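Local coordinates for protein putative alpha-L-fucosidase (Bacteroides thetaiotaomicron, PDB 3EYP) that probably hydrolyses alpha-L-fucosides, releasing L-fucose, at residues A[167-178]-A[196-204]. Sequence-based numbering, arbitrary orientation.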
ATOM      1  N   GLY A 167      13.529  -0.117   7.984  1.00 41.28           N
ATOM      2  CA  GLY A 167      14.284   0.699   8.935  1.00 40.84           C
ATOM      3  C   GLY A 167      14.806  -0.027  10.173  1.00 40.78           C
ATOM      4  O   GLY A 167      15.704   0.466  10.887  1.00 40.32           O
ATOM      5  N   ALA A 168      14.268  -1.203  10.408  1.00 41.60           N
ATOM      6  CA  ALA A 168      14.660  -1.990  11.614  1.00 41.17           C
ATOM      7  C   ALA A 168      16.164  -2.228  11.629  1.00 42.53           C
ATOM      8  O   ALA A 168      16.759  -2.755  10.680  1.00 42.30           O
ATOM      9  CB  ALA A 168      13.946  -3.307  11.676  1.00 41.35           C
ATOM     10  N   GLY A 169      16.743  -1.815  12.724  1.00 42.40           N
ATOM     11  CA  GLY A 169      18.183  -1.846  12.947  1.00 43.41           C
ATOM     12  C   GLY A 169      19.106  -1.058  12.066  1.00 43.28           C
ATOM     13  O   GLY A 169      20.309  -1.263  12.132  1.00 43.91           O
ATOM     14  N   ALA A 170      18.561  -0.139  11.270  1.00 43.29           N
ATOM     15  CA  ALA A 170      19.318   0.574  10.227  1.00 43.64           C
ATOM     16  C   ALA A 170      19.927   1.915  10.652  1.00 44.90           C
ATOM     17  O   ALA A 170      20.326   2.724   9.847  1.00 45.22           O
ATOM     18  CB  ALA A 170      18.430   0.793   8.961  1.00 43.75           C
ATOM     19  N   ASP A 171      20.025   2.111  11.940  1.00 46.69           N
ATOM     20  CA  ASP A 171      20.366   3.436  12.486  1.00 48.92           C
ATOM     21  C   ASP A 171      21.794   3.870  12.196  1.00 48.57           C
ATOM     22  O   ASP A 171      22.078   5.053  12.120  1.00 49.08           O
ATOM     23  CB  ASP A 171      20.063   3.428  13.980  1.00 48.99           C
ATOM     24  CG  ASP A 171      18.795   2.639  14.284  1.00 56.27           C
ATOM     25  OD1 ASP A 171      17.738   3.334  14.260  1.00 57.60           O
ATOM     26  OD2 ASP A 171      18.863   1.325  14.463  1.00 59.36           O
ATOM     27  N   GLU A 172      22.667   2.906  11.952  1.00 49.25           N
ATOM     28  CA  GLU A 172      24.086   3.203  11.682  1.00 49.26           C
ATOM     29  C   GLU A 172      24.260   3.682  10.247  1.00 48.87           C
ATOM     30  O   GLU A 172      25.292   4.266   9.873  1.00 50.01           O
ATOM     31  CB  GLU A 172      25.015   1.977  11.900  1.00 49.74           C
ATOM     32  CG  GLU A 172      24.980   1.312  13.269  1.00 52.57           C
ATOM     33  CD  GLU A 172      25.892   0.038  13.342  1.00 58.46           C
ATOM     34  OE1 GLU A 172      26.594  -0.285  12.322  1.00 59.97           O
ATOM     35  OE2 GLU A 172      25.908  -0.612  14.424  1.00 61.58           O
ATOM     36  N   LEU A 173      23.271   3.390   9.422  1.00 47.74           N
ATOM     37  CA  LEU A 173      23.348   3.707   8.000  1.00 46.60           C
ATOM     38  C   LEU A 173      23.012   5.195   7.774  1.00 46.76           C
ATOM     39  O   LEU A 173      21.974   5.697   8.190  1.00 47.21           O
ATOM     40  CB  LEU A 173      22.412   2.806   7.203  1.00 46.94           C
ATOM     41  CG  LEU A 173      22.659   1.322   7.436  1.00 47.00           C
ATOM     42  CD1 LEU A 173      21.631   0.516   6.626  1.00 49.72           C
ATOM     43  CD2 LEU A 173      24.065   1.005   6.968  1.00 46.54           C
ATOM     44  N   THR A 174      23.947   5.887   7.158  1.00 45.73           N
ATOM     45  CA  THR A 174      23.862   7.335   6.991  1.00 45.62           C
ATOM     46  C   THR A 174      23.261   7.730   5.690  1.00 43.93           C
ATOM     47  O   THR A 174      23.216   6.962   4.746  1.00 42.97           O
ATOM     48  CB  THR A 174      25.254   7.988   7.012  1.00 45.76           C
ATOM     49  OG1 THR A 174      26.029   7.489   5.930  1.00 45.83           O
ATOM     50  CG2 THR A 174      25.962   7.710   8.294  1.00 46.66           C
ATOM     51  N   THR A 175      22.902   9.008   5.596  1.00 43.25           N
ATOM     52  CA  THR A 175      22.206   9.470   4.390  1.00 42.10           C
ATOM     53  C   THR A 175      23.049   9.259   3.139  1.00 42.24           C
ATOM     54  O   THR A 175      22.542   8.799   2.114  1.00 42.16           O
ATOM     55  CB  THR A 175      21.669  10.943   4.535  1.00 42.09           C
ATOM     56  OG1 THR A 175      20.767  10.920   5.599  1.00 40.46           O
ATOM     57  CG2 THR A 175      20.834  11.398   3.364  1.00 40.72           C
ATOM     58  N   PRO A 176      24.353   9.575   3.207  1.00 42.70           N
ATOM     59  CA  PRO A 176      25.184   9.416   2.006  1.00 43.27           C
ATOM     60  C   PRO A 176      25.337   7.964   1.514  1.00 43.40           C
ATOM     61  O   PRO A 176      25.528   7.738   0.336  1.00 45.73           O
ATOM     62  CB  PRO A 176      26.545   9.983   2.448  1.00 43.88           C
ATOM     63  CG  PRO A 176      26.178  11.040   3.510  1.00 42.90           C
ATOM     64  CD  PRO A 176      25.046  10.336   4.263  1.00 42.63           C
ATOM     65  N   VAL A 177      25.244   7.030   2.427  1.00 43.42           N
ATOM     66  CA  VAL A 177      25.170   5.583   2.086  1.00 43.71           C
ATOM     67  C   VAL A 177      23.923   5.261   1.233  1.00 43.32           C
ATOM     68  O   VAL A 177      24.007   4.697   0.145  1.00 43.62           O
ATOM     69  CB  VAL A 177      25.123   4.710   3.356  1.00 43.75           C
ATOM     70  CG1 VAL A 177      24.725   3.227   3.041  1.00 43.41           C
ATOM     71  CG2 VAL A 177      26.455   4.758   4.102  1.00 43.25           C
ATOM     72  N   TYR A 178      22.773   5.671   1.732  1.00 42.74           N
ATOM     73  CA  TYR A 178      21.523   5.486   0.994  1.00 42.45           C
ATOM     74  C   TYR A 178      21.568   6.230  -0.357  1.00 43.16           C
ATOM     75  O   TYR A 178      20.955   5.787  -1.356  1.00 43.53           O
ATOM     76  CB  TYR A 178      20.296   5.935   1.816  1.00 42.66           C
ATOM     77  CG  TYR A 178      19.904   5.052   2.946  1.00 40.84           C
ATOM     78  CD1 TYR A 178      19.106   3.928   2.742  1.00 40.69           C
ATOM     79  CD2 TYR A 178      20.244   5.395   4.271  1.00 41.97           C
ATOM     80  CE1 TYR A 178      18.672   3.132   3.833  1.00 40.77           C
ATOM     81  CE2 TYR A 178      19.895   4.590   5.310  1.00 43.55           C
ATOM     82  CZ  TYR A 178      19.097   3.462   5.106  1.00 42.79           C
ATOM     83  OH  TYR A 178      18.705   2.710   6.190  1.00 43.34           O
ATOM     84  N   GLY A 196      11.116   4.132   1.822  1.00 41.00           N
ATOM     85  CA  GLY A 196      12.304   4.591   2.565  1.00 42.55           C
ATOM     86  C   GLY A 196      11.994   4.973   3.996  1.00 42.85           C
ATOM     87  O   GLY A 196      10.936   5.508   4.323  1.00 44.40           O
ATOM     88  N   THR A 197      12.924   4.625   4.845  1.00 43.32           N
ATOM     89  CA  THR A 197      12.814   4.865   6.271  1.00 43.23           C
ATOM     90  C   THR A 197      14.088   5.529   6.758  1.00 43.27           C
ATOM     91  O   THR A 197      15.160   5.443   6.149  1.00 43.50           O
ATOM     92  CB  THR A 197      12.664   3.548   7.007  1.00 44.38           C
ATOM     93  OG1 THR A 197      13.704   2.643   6.538  1.00 46.58           O
ATOM     94  CG2 THR A 197      11.247   2.955   6.775  1.00 42.84           C
ATOM     95  N   LYS A 198      13.930   6.200   7.870  1.00 44.06           N
ATOM     96  CA  LYS A 198      15.053   6.769   8.609  1.00 43.78           C
ATOM     97  C   LYS A 198      15.948   7.609   7.715  1.00 43.75           C
ATOM     98  O   LYS A 198      15.477   8.601   7.071  1.00 43.60           O
ATOM     99  CB  LYS A 198      15.759   5.654   9.388  1.00 44.23           C
ATOM    100  CG  LYS A 198      14.989   5.259  10.625  1.00 45.98           C
ATOM    101  CD  LYS A 198      15.524   3.965  11.318  1.00 46.19           C
ATOM    102  CE  LYS A 198      14.628   3.461  12.386  1.00 47.69           C
ATOM    103  NZ  LYS A 198      15.226   2.235  12.961  1.00 43.99           N
ATOM    104  N   ASN A 199      17.239   7.271   7.638  1.00 42.97           N
ATOM    105  CA  ASN A 199      18.171   8.182   6.958  1.00 43.35           C
ATOM    106  C   ASN A 199      18.086   8.223   5.450  1.00 41.97           C
ATOM    107  O   ASN A 199      18.761   9.004   4.820  1.00 43.71           O
ATOM    108  CB  ASN A 199      19.611   8.000   7.447  1.00 44.50           C
ATOM    109  CG  ASN A 199      19.739   8.315   8.930  1.00 47.01           C
ATOM    110  OD1 ASN A 199      19.134   9.288   9.422  1.00 45.28           O
ATOM    111  ND2 ASN A 199      20.493   7.476   9.663  1.00 44.97           N
ATOM    112  N   SER A 200      17.183   7.420   4.903  1.00 41.96           N
ATOM    113  CA  SER A 200      16.897   7.424   3.435  1.00 42.48           C
ATOM    114  C   SER A 200      15.853   8.433   3.040  1.00 42.02           C
ATOM    115  O   SER A 200      15.438   8.480   1.877  1.00 41.51           O
ATOM    116  CB  SER A 200      16.407   6.065   2.952  1.00 41.93           C
ATOM    117  OG  SER A 200      15.123   5.724   3.497  1.00 40.80           O
ATOM    118  N   TYR A 201      15.405   9.194   4.038  1.00 41.79           N
ATOM    119  CA  TYR A 201      14.244  10.111   3.890  1.00 43.40           C
ATOM    120  C   TYR A 201      14.233  11.011   2.649  1.00 43.71           C
ATOM    121  O   TYR A 201      13.181  11.223   2.081  1.00 45.28           O
ATOM    122  CB  TYR A 201      13.969  10.939   5.173  1.00 43.02           C
ATOM    123  CG  TYR A 201      15.060  11.926   5.452  1.00 42.88           C
ATOM    124  CD1 TYR A 201      14.986  13.223   4.955  1.00 42.18           C
ATOM    125  CD2 TYR A 201      16.210  11.551   6.109  1.00 45.03           C
ATOM    126  CE1 TYR A 201      15.978  14.113   5.175  1.00 45.14           C
ATOM    127  CE2 TYR A 201      17.232  12.461   6.342  1.00 46.03           C
ATOM    128  CZ  TYR A 201      17.103  13.740   5.876  1.00 47.17           C
ATOM    129  OH  TYR A 201      18.127  14.653   6.090  1.00 48.20           O
ATOM    130  N   PRO A 202      15.394  11.449   2.154  1.00 44.17           N
ATOM    131  CA  PRO A 202      15.320  12.299   0.973  1.00 43.57           C
ATOM    132  C   PRO A 202      15.083  11.566  -0.315  1.00 43.69           C
ATOM    133  O   PRO A 202      14.880  12.190  -1.350  1.00 41.73           O
ATOM    134  CB  PRO A 202      16.710  12.936   0.890  1.00 44.83           C
ATOM    135  CG  PRO A 202      17.526  12.344   1.901  1.00 44.32           C
ATOM    136  CD  PRO A 202      16.722  11.457   2.782  1.00 43.09           C
ATOM    137  N   PHE A 203      15.140  10.237  -0.239  1.00 42.85           N
ATOM    138  CA  PHE A 203      15.046   9.410  -1.409  1.00 42.81           C
ATOM    139  C   PHE A 203      13.735   8.628  -1.493  1.00 43.60           C
ATOM    140  O   PHE A 203      13.422   7.969  -2.484  1.00 43.93           O
ATOM    141  CB  PHE A 203      16.245   8.475  -1.453  1.00 43.56           C
ATOM    142  CG  PHE A 203      17.538   9.175  -1.201  1.00 43.95           C
ATOM    143  CD1 PHE A 203      17.969  10.166  -2.083  1.00 43.41           C
ATOM    144  CD2 PHE A 203      18.330   8.856  -0.117  1.00 41.65           C
ATOM    145  CE1 PHE A 203      19.196  10.793  -1.883  1.00 46.53           C
ATOM    146  CE2 PHE A 203      19.542   9.520   0.109  1.00 44.26           C
ATOM    147  CZ  PHE A 203      19.961  10.485  -0.766  1.00 44.00           C
ATOM    148  N   ALA A 204      12.995   8.671  -0.415  1.00 42.37           N
ATOM    149  CA  ALA A 204      11.764   7.899  -0.308  1.00 42.43           C
ATOM    150  C   ALA A 204      10.710   8.451  -1.250  1.00 41.56           C
ATOM    151  O   ALA A 204      10.519   9.676  -1.345  1.00 42.07           O
ATOM    152  CB  ALA A 204      11.246   7.975   1.159  1.00 42.43           C
TER
HETATM  153  O   HOH W   1      18.794   4.725   8.499  1.00 50.52           O
HETATM  154  O   HOH W   2      16.365   1.493   6.082  1.00 53.59           O
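Lys198 stretches over the turn at the start of 167-178 and ends on two acceptors. Extended beyond CG, its chain carries NZ to the carbonyl oxygen of Gly167 (2.8 Å) and to Asp171 OD1 (3.0 Å), the latter a salt bridge met on the syn side of the carboxylate but well out of its plane. The ammonium sits above the Gly167 carbonyl plane, while Ala170 N, closing the type II turn from Gly167 to Ala170, reaches the same oxygen from the opposite face. A methionine in place of Lys198 would probably leave the Asp171 carboxylate without this countercharge and Gly167 O without its direct bond to the 196-204 loop, though still held by Ala170 N.

Next to Lys198, Asn199 points its amide at the backbone: ND2 donates to Leu173 O at 2.7 Å, nearly straight at 165°, with the acceptor close to the amide plane. The backbone O of Asn199 accepts from Thr175 OG1 at 2.9 Å, the hydroxyl lying on a lone pair in the carbonyl plane. Thr175 CG2, anti to the backbone N, turns instead toward the Pro202 ring and touches its CG (3.7 Å). The Tyr178 ring lies under Ser200, whose CB stands over one face, 3.7 Å from the ring centroid. The phenol OH binds both waters: one links it to Ala170 O and Asn199 N, the other to Thr197 OG1, which also bonds to Trp165 O. Phe203 packs on Tyr178 CB and brings its ring edge to Thr175 O.

All this joins the loops following strands 162-164 and 193-195, neighbours in the parallel sheet of the TIM-barrel-type domain, across the first turn of helix 175-188. That helix continues the aromatic packing, Tyr182 stacking on Phe203 and Trp181 meeting Tyr178 edge-to-face, while Tyr201 touches helix 226-230.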